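Local coordinates for protein putative hydrolase (Bacteroides ovatus, PDB 4HBS) that is of unknown function but, as a five-bladed beta-propeller of the beta-fructosidase clan, is probably a hydrolase acting on carbohydrate, at residues G69-Y80 / S93-P104. Numbering follows the deposited sequence.
Sequences GNIFWSFNDSFY and SFPRNSIMVQTP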
ATOM      1  N   GLY A  69     -10.210 -13.949 -10.279  1.00 56.59           N
ATOM      2  CA  GLY A  69     -10.501 -14.294  -8.895  1.00 55.48           C
ATOM      3  C   GLY A  69      -9.314 -14.210  -7.959  1.00 58.37           C
ATOM      4  O   GLY A  69      -9.499 -14.296  -6.742  1.00 57.77           O
ATOM      5  N   ASN A  70      -8.081 -14.047  -8.502  1.00 53.98           N
ATOM      6  CA  ASN A  70      -6.876 -13.932  -7.678  1.00 51.55           C
ATOM      7  C   ASN A  70      -6.686 -12.487  -7.264  1.00 53.45           C
ATOM      8  O   ASN A  70      -7.380 -11.605  -7.772  1.00 53.33           O
ATOM      9  CB  ASN A  70      -5.641 -14.408  -8.446  1.00 51.37           C
ATOM     10  CG  ASN A  70      -5.737 -15.806  -9.003  1.00 71.92           C
ATOM     11  OD1 ASN A  70      -6.329 -16.694  -8.401  1.00 69.66           O
ATOM     12  ND2 ASN A  70      -5.172 -16.030 -10.187  1.00 60.77           N
ATOM     13  N   ILE A  71      -5.740 -12.245  -6.329  1.00 48.02           N
ATOM     14  CA  ILE A  71      -5.397 -10.909  -5.824  1.00 45.82           C
ATOM     15  C   ILE A  71      -3.901 -10.726  -5.977  1.00 50.39           C
ATOM     16  O   ILE A  71      -3.130 -11.612  -5.602  1.00 49.75           O
ATOM     17  CB  ILE A  71      -5.845 -10.704  -4.348  1.00 47.46           C
ATOM     18  CG1 ILE A  71      -7.369 -10.818  -4.230  1.00 48.02           C
ATOM     19  CG2 ILE A  71      -5.337  -9.344  -3.798  1.00 46.88           C
ATOM     20  CD1 ILE A  71      -7.856 -10.905  -2.890  1.00 51.52           C
ATOM     21  N   PHE A  72      -3.490  -9.570  -6.509  1.00 47.20           N
ATOM     22  CA  PHE A  72      -2.084  -9.243  -6.715  1.00 45.92           C
ATOM     23  C   PHE A  72      -1.590  -8.411  -5.525  1.00 47.94           C
ATOM     24  O   PHE A  72      -2.188  -7.395  -5.215  1.00 46.62           O
ATOM     25  CB  PHE A  72      -1.917  -8.483  -8.042  1.00 48.39           C
ATOM     26  CG  PHE A  72      -0.596  -7.778  -8.187  1.00 49.81           C
ATOM     27  CD1 PHE A  72       0.513  -8.439  -8.691  1.00 53.62           C
ATOM     28  CD2 PHE A  72      -0.439  -6.471  -7.748  1.00 52.03           C
ATOM     29  CE1 PHE A  72       1.752  -7.805  -8.754  1.00 54.46           C
ATOM     30  CE2 PHE A  72       0.799  -5.841  -7.809  1.00 54.59           C
ATOM     31  CZ  PHE A  72       1.889  -6.511  -8.299  1.00 53.03           C
ATOM     32  N   TRP A  73      -0.494  -8.832  -4.885  1.00 44.06           N
ATOM     33  CA  TRP A  73       0.114  -8.121  -3.753  1.00 42.30           C
ATOM     34  C   TRP A  73       1.470  -7.611  -4.158  1.00 45.05           C
ATOM     35  O   TRP A  73       2.246  -8.403  -4.694  1.00 46.22           O
ATOM     36  CB  TRP A  73       0.289  -9.063  -2.550  1.00 40.37           C
ATOM     37  CG  TRP A  73      -0.986  -9.547  -1.962  1.00 41.78           C
ATOM     38  CD1 TRP A  73      -1.859 -10.444  -2.511  1.00 45.57           C
ATOM     39  CD2 TRP A  73      -1.492  -9.237  -0.663  1.00 41.37           C
ATOM     40  NE1 TRP A  73      -2.893 -10.690  -1.642  1.00 45.24           N
ATOM     41  CE2 TRP A  73      -2.683  -9.980  -0.489  1.00 46.13           C
ATOM     42  CE3 TRP A  73      -1.082  -8.364   0.361  1.00 41.73           C
ATOM     43  CZ2 TRP A  73      -3.470  -9.866   0.662  1.00 45.28           C
ATOM     44  CZ3 TRP A  73      -1.855  -8.265   1.507  1.00 43.05           C
ATOM     45  CH2 TRP A  73      -3.032  -9.010   1.651  1.00 44.70           C
ATOM     46  N   SER A  74       1.784  -6.328  -3.893  1.00 38.73           N
ATOM     47  CA  SER A  74       3.121  -5.784  -4.158  1.00 37.79           C
ATOM     48  C   SER A  74       3.731  -5.292  -2.864  1.00 42.76           C
ATOM     49  O   SER A  74       3.022  -4.768  -1.998  1.00 43.56           O
ATOM     50  CB  SER A  74       3.100  -4.668  -5.196  1.00 39.93           C
ATOM     51  OG  SER A  74       2.423  -3.504  -4.771  1.00 44.56           O
ATOM     52  N   PHE A  75       5.046  -5.468  -2.723  1.00 38.71           N
ATOM     53  CA  PHE A  75       5.778  -5.066  -1.531  1.00 37.63           C
ATOM     54  C   PHE A  75       6.955  -4.249  -1.913  1.00 45.31           C
ATOM     55  O   PHE A  75       7.472  -4.376  -3.025  1.00 46.46           O
ATOM     56  CB  PHE A  75       6.249  -6.292  -0.717  1.00 38.55           C
ATOM     57  CG  PHE A  75       5.145  -7.274  -0.407  1.00 39.50           C
ATOM     58  CD1 PHE A  75       4.762  -8.228  -1.340  1.00 41.75           C
ATOM     59  CD2 PHE A  75       4.448  -7.212   0.799  1.00 40.39           C
ATOM     60  CE1 PHE A  75       3.694  -9.083  -1.092  1.00 42.70           C
ATOM     61  CE2 PHE A  75       3.371  -8.073   1.042  1.00 43.40           C
ATOM     62  CZ  PHE A  75       3.009  -9.009   0.095  1.00 41.77           C
ATOM     63  N   ASN A  76       7.410  -3.427  -0.965  1.00 42.51           N
ATOM     64  CA  ASN A  76       8.584  -2.578  -1.087  1.00 41.37           C
ATOM     65  C   ASN A  76       9.683  -3.351  -0.360  1.00 45.60           C
ATOM     66  O   ASN A  76       9.719  -4.588  -0.507  1.00 48.04           O
ATOM     67  CB  ASN A  76       8.279  -1.170  -0.517  1.00 38.53           C
ATOM     68  CG  ASN A  76       7.300  -0.370  -1.350  1.00 47.81           C
ATOM     69  OD1 ASN A  76       7.083  -0.637  -2.527  1.00 39.00           O
ATOM     70  ND2 ASN A  76       6.677   0.630  -0.752  1.00 41.40           N
ATOM     71  N   ASP A  77      10.568  -2.690   0.410  1.00 38.94           N
ATOM     72  CA  ASP A  77      11.665  -3.378   1.074  1.00 37.15           C
ATOM     73  C   ASP A  77      11.133  -4.523   1.933  1.00 42.15           C
ATOM     74  O   ASP A  77      10.373  -4.264   2.860  1.00 41.06           O
ATOM     75  CB  ASP A  77      12.477  -2.397   1.909  1.00 38.08           C
ATOM     76  CG  ASP A  77      13.244  -1.347   1.138  1.00 47.91           C
ATOM     77  OD1 ASP A  77      13.154  -1.336  -0.111  1.00 49.17           O
ATOM     78  OD2 ASP A  77      13.921  -0.515   1.782  1.00 51.08           O
ATOM     79  N   SER A  78      11.456  -5.796   1.564  1.00 40.02           N
ATOM     80  CA  SER A  78      10.977  -6.989   2.273  1.00 39.97           C
ATOM     81  C   SER A  78      12.086  -7.980   2.569  1.00 42.92           C
ATOM     82  O   SER A  78      12.981  -8.138   1.759  1.00 42.79           O
ATOM     83  CB  SER A  78       9.918  -7.708   1.442  1.00 44.92           C
ATOM     84  OG  SER A  78       8.750  -6.933   1.258  1.00 56.35           O
ATOM     85  N   PHE A  79      11.978  -8.697   3.710  1.00 38.58           N
ATOM     86  CA  PHE A  79      12.920  -9.736   4.119  1.00 37.63           C
ATOM     87  C   PHE A  79      12.500 -11.086   3.537  1.00 41.15           C
ATOM     88  O   PHE A  79      11.386 -11.543   3.778  1.00 40.28           O
ATOM     89  CB  PHE A  79      12.998  -9.869   5.646  1.00 38.96           C
ATOM     90  CG  PHE A  79      13.610  -8.700   6.358  1.00 39.31           C
ATOM     91  CD1 PHE A  79      14.955  -8.404   6.211  1.00 41.75           C
ATOM     92  CD2 PHE A  79      12.853  -7.917   7.221  1.00 40.23           C
ATOM     93  CE1 PHE A  79      15.523  -7.307   6.869  1.00 41.54           C
ATOM     94  CE2 PHE A  79      13.423  -6.826   7.882  1.00 42.11           C
ATOM     95  CZ  PHE A  79      14.754  -6.526   7.699  1.00 39.70           C
ATOM     96  N   TYR A  80      13.407 -11.725   2.802  1.00 37.33           N
ATOM     97  CA  TYR A  80      13.220 -13.040   2.232  1.00 37.16           C
ATOM     98  C   TYR A  80      14.286 -13.893   2.808  1.00 43.05           C
ATOM     99  O   TYR A  80      15.449 -13.571   2.625  1.00 42.81           O
ATOM    100  CB  TYR A  80      13.328 -12.978   0.722  1.00 37.78           C
ATOM    101  CG  TYR A  80      12.055 -12.524   0.063  1.00 38.30           C
ATOM    102  CD1 TYR A  80      11.814 -11.177  -0.171  1.00 39.10           C
ATOM    103  CD2 TYR A  80      11.089 -13.441  -0.340  1.00 39.22           C
ATOM    104  CE1 TYR A  80      10.643 -10.751  -0.795  1.00 39.00           C
ATOM    105  CE2 TYR A  80       9.945 -13.034  -1.019  1.00 39.30           C
ATOM    106  CZ  TYR A  80       9.715 -11.684  -1.231  1.00 45.46           C
ATOM    107  OH  TYR A  80       8.552 -11.260  -1.824  1.00 47.84           O
ATOM    108  N   SER A  93      17.476 -11.704   2.872  1.00 43.56           N
ATOM    109  CA  SER A  93      17.763 -10.801   1.771  1.00 42.07           C
ATOM    110  C   SER A  93      16.868  -9.621   1.980  1.00 44.76           C
ATOM    111  O   SER A  93      15.822  -9.798   2.587  1.00 45.37           O
ATOM    112  CB  SER A  93      17.405 -11.478   0.457  1.00 47.13           C
ATOM    113  OG  SER A  93      18.354 -11.205  -0.559  1.00 66.44           O
ATOM    114  N   PHE A  94      17.172  -8.451   1.435  1.00 39.09           N
ATOM    115  CA  PHE A  94      16.275  -7.316   1.612  1.00 36.89           C
ATOM    116  C   PHE A  94      15.959  -6.652   0.256  1.00 41.73           C
ATOM    117  O   PHE A  94      16.207  -5.442   0.088  1.00 42.88           O
ATOM    118  CB  PHE A  94      16.884  -6.330   2.639  1.00 37.72           C
ATOM    119  CG  PHE A  94      15.903  -5.416   3.356  1.00 37.42           C
ATOM    120  CD1 PHE A  94      14.728  -5.920   3.906  1.00 38.59           C
ATOM    121  CD2 PHE A  94      16.193  -4.069   3.551  1.00 37.25           C
ATOM    122  CE1 PHE A  94      13.843  -5.087   4.573  1.00 37.96           C
ATOM    123  CE2 PHE A  94      15.313  -3.244   4.254  1.00 38.14           C
ATOM    124  CZ  PHE A  94      14.162  -3.761   4.783  1.00 35.60           C
ATOM    125  N   PRO A  95      15.337  -7.416  -0.705  1.00 36.34           N
ATOM    126  CA  PRO A  95      14.977  -6.835  -2.015  1.00 35.68           C
ATOM    127  C   PRO A  95      14.181  -5.537  -1.926  1.00 39.56           C
ATOM    128  O   PRO A  95      13.331  -5.408  -1.054  1.00 38.50           O
ATOM    129  CB  PRO A  95      14.122  -7.942  -2.661  1.00 37.46           C
ATOM    130  CG  PRO A  95      13.765  -8.851  -1.576  1.00 41.43           C
ATOM    131  CD  PRO A  95      14.940  -8.832  -0.670  1.00 37.62           C
ATOM    132  N   ARG A  96      14.423  -4.595  -2.855  1.00 37.61           N
ATOM    133  CA  ARG A  96      13.721  -3.304  -2.842  1.00 37.01           C
ATOM    134  C   ARG A  96      12.259  -3.416  -3.211  1.00 42.38           C
ATOM    135  O   ARG A  96      11.485  -2.552  -2.819  1.00 42.64           O
ATOM    136  CB  ARG A  96      14.441  -2.256  -3.710  1.00 33.23           C
ATOM    137  CG  ARG A  96      15.889  -1.999  -3.271  1.00 35.82           C
ATOM    138  CD  ARG A  96      16.102  -1.993  -1.740  1.00 40.35           C
ATOM    139  NE  ARG A  96      17.085  -0.992  -1.290  1.00 47.99           N
ATOM    140  CZ  ARG A  96      16.810   0.111  -0.591  1.00 56.36           C
ATOM    141  NH1 ARG A  96      15.561   0.402  -0.258  1.00 25.43           N
ATOM    142  NH2 ARG A  96      17.783   0.944  -0.238  1.00 60.98           N
ATOM    143  N   ASN A  97      11.862  -4.487  -3.865  1.00 40.29           N
ATOM    144  CA  ASN A  97      10.463  -4.733  -4.167  1.00 40.79           C
ATOM    145  C   ASN A  97      10.280  -6.175  -4.598  1.00 46.59           C
ATOM    146  O   ASN A  97      11.234  -6.841  -5.016  1.00 46.41           O
ATOM    147  CB  ASN A  97       9.906  -3.769  -5.232  1.00 39.23           C
ATOM    148  CG  ASN A  97      10.698  -3.745  -6.504  1.00 52.82           C
ATOM    149  OD1 ASN A  97      10.812  -4.753  -7.188  1.00 41.02           O
ATOM    150  ND2 ASN A  97      11.301  -2.607  -6.846  1.00 48.75           N
ATOM    151  N   SER A  98       9.054  -6.645  -4.492  1.00 43.08           N
ATOM    152  CA  SER A  98       8.694  -8.004  -4.859  1.00 43.00           C
ATOM    153  C   SER A  98       7.207  -8.082  -5.009  1.00 45.71           C
ATOM    154  O   SER A  98       6.499  -7.151  -4.607  1.00 44.41           O
ATOM    155  CB  SER A  98       9.184  -9.002  -3.812  1.00 45.64           C
ATOM    156  OG  SER A  98       8.758  -8.665  -2.505  1.00 50.30           O
ATOM    157  N   ILE A  99       6.723  -9.155  -5.631  1.00 41.87           N
ATOM    158  CA  ILE A  99       5.298  -9.329  -5.841  1.00 41.21           C
ATOM    159  C   ILE A  99       4.883 -10.755  -5.471  1.00 43.96           C
ATOM    160  O   ILE A  99       5.719 -11.645  -5.261  1.00 44.73           O
ATOM    161  CB  ILE A  99       4.884  -8.943  -7.297  1.00 45.16           C
ATOM    162  CG1 ILE A  99       5.451  -9.938  -8.346  1.00 46.07           C
ATOM    163  CG2 ILE A  99       5.288  -7.479  -7.608  1.00 45.33           C
ATOM    164  CD1 ILE A  99       5.108  -9.652  -9.805  1.00 48.53           C
HETATM  165  N   MSE A 100       3.578 -10.938  -5.368  1.00 39.01           N
HETATM  166  CA  MSE A 100       2.944 -12.206  -5.010  1.00 38.41           C
HETATM  167  C   MSE A 100       1.516 -12.236  -5.569  1.00 44.46           C
HETATM  168  O   MSE A 100       0.943 -11.176  -5.828  1.00 43.55           O
HETATM  169  CB  MSE A 100       2.951 -12.329  -3.463  1.00 38.52           C
HETATM  170  CG  MSE A 100       2.239 -13.558  -2.891  1.00 43.15           C
HETATM  171 SE   MSE A 100       0.442 -13.199  -2.399  0.75 47.69          SE
HETATM  172  CE  MSE A 100       0.762 -12.350  -0.850  1.00 42.87           C
ATOM    173  N   VAL A 101       0.970 -13.442  -5.797  1.00 43.99           N
ATOM    174  CA  VAL A 101      -0.412 -13.645  -6.257  1.00 45.13           C
ATOM    175  C   VAL A 101      -1.120 -14.501  -5.230  1.00 49.92           C
ATOM    176  O   VAL A 101      -0.652 -15.599  -4.949  1.00 50.15           O
ATOM    177  CB  VAL A 101      -0.537 -14.305  -7.665  1.00 49.95           C
ATOM    178  CG1 VAL A 101      -2.007 -14.451  -8.044  1.00 50.58           C
ATOM    179  CG2 VAL A 101       0.210 -13.514  -8.733  1.00 49.53           C
ATOM    180  N   GLN A 102      -2.238 -14.015  -4.679  1.00 46.42           N
ATOM    181  CA  GLN A 102      -3.050 -14.774  -3.735  1.00 46.71           C
ATOM    182  C   GLN A 102      -4.174 -15.406  -4.499  1.00 53.91           C
ATOM    183  O   GLN A 102      -4.923 -14.677  -5.145  1.00 54.86           O
ATOM    184  CB  GLN A 102      -3.613 -13.867  -2.650  1.00 46.86           C
ATOM    185  CG  GLN A 102      -4.559 -14.559  -1.664  1.00 53.78           C
ATOM    186  CD  GLN A 102      -5.248 -13.600  -0.743  1.00 65.01           C
ATOM    187  OE1 GLN A 102      -5.112 -12.389  -0.849  1.00 61.23           O
ATOM    188  NE2 GLN A 102      -6.052 -14.124   0.150  1.00 59.85           N
ATOM    189  N   THR A 103      -4.331 -16.741  -4.413  1.00 51.38           N
ATOM    190  CA  THR A 103      -5.420 -17.461  -5.078  1.00 52.41           C
ATOM    191  C   THR A 103      -6.537 -17.724  -4.070  1.00 58.09           C
ATOM    192  O   THR A 103      -6.275 -17.713  -2.869  1.00 56.49           O
ATOM    193  CB  THR A 103      -4.896 -18.782  -5.650  1.00 55.27           C
ATOM    194  OG1 THR A 103      -4.295 -19.538  -4.590  1.00 55.52           O
ATOM    195  CG2 THR A 103      -3.909 -18.573  -6.774  1.00 50.34           C
ATOM    196  N   PRO A 104      -7.781 -18.035  -4.506  1.00 57.30           N
ATOM    197  CA  PRO A 104      -8.842 -18.344  -3.522  1.00 57.80           C
ATOM    198  C   PRO A 104      -8.476 -19.517  -2.596  1.00 62.79           C
ATOM    199  O   PRO A 104      -7.949 -20.520  -3.087  1.00 64.06           O
ATOM    200  CB  PRO A 104     -10.043 -18.691  -4.409  1.00 60.84           C
ATOM    201  CG  PRO A 104      -9.779 -17.988  -5.687  1.00 64.54           C
ATOM    202  CD  PRO A 104      -8.306 -18.080  -5.886  1.00 59.28           C
TER
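Ser93 and Tyr80 form an antiparallel hydrogen-bonded pair, where the end of strand 88-93 meets strand 79-80. The ring of Phe94 lies in an offset stack on Phe79, centroids 4.3 Å apart and planes at 26°, while CB of Asp77 sits over a face of the Phe94 ring. Pro95 O accepts a hydrogen bond from Ser78 N, and Pro95 CG packs obliquely against the Tyr80 ring. The bent Arg96 chain brings NH1 into a salt bridge with Asp77, 2.8 Å from OD2 and also hydrogen-bonded to OD1 on its syn side; OD1 also accepts a hydrogen bond from Trp159 NE1. From Ser98 to Gln102 the strand runs antiparallel to 71-75, with backbone hydrogen bonds in both directions at Phe75–Ser98, Trp73–Met100 and Ile71–Gln102. Ser98 OG, in the ring plane of Tyr80, shares a 2.7 Å hydrogen bond with its OH. Ile99 CG2 touches Phe72 CZ, whereas on the opposite side of the sheet Met100, a selenomethionine, lays CE over the five-membered ring of Trp73 in a CH-pi contact, with SE in an oblique Met-aromatic contact. Gln102, extended with CG anti to its N (chi1 176°), accepts at OE1 a hydrogen bond from Trp73 NE1, 2.9 Å away and close to the indole plane; its NE2 bonds Tyr45 OH. A leucine in place of Trp73 would probably leave OE1 without this donor and Met100 CE without its aromatic face. Strands 71-75 and 98-102 are the central pair of a four-stranded blade, flanked by 60-65 and 111-113, with Phe72 and Ser74 packing against strand 169-178 of the next sheet.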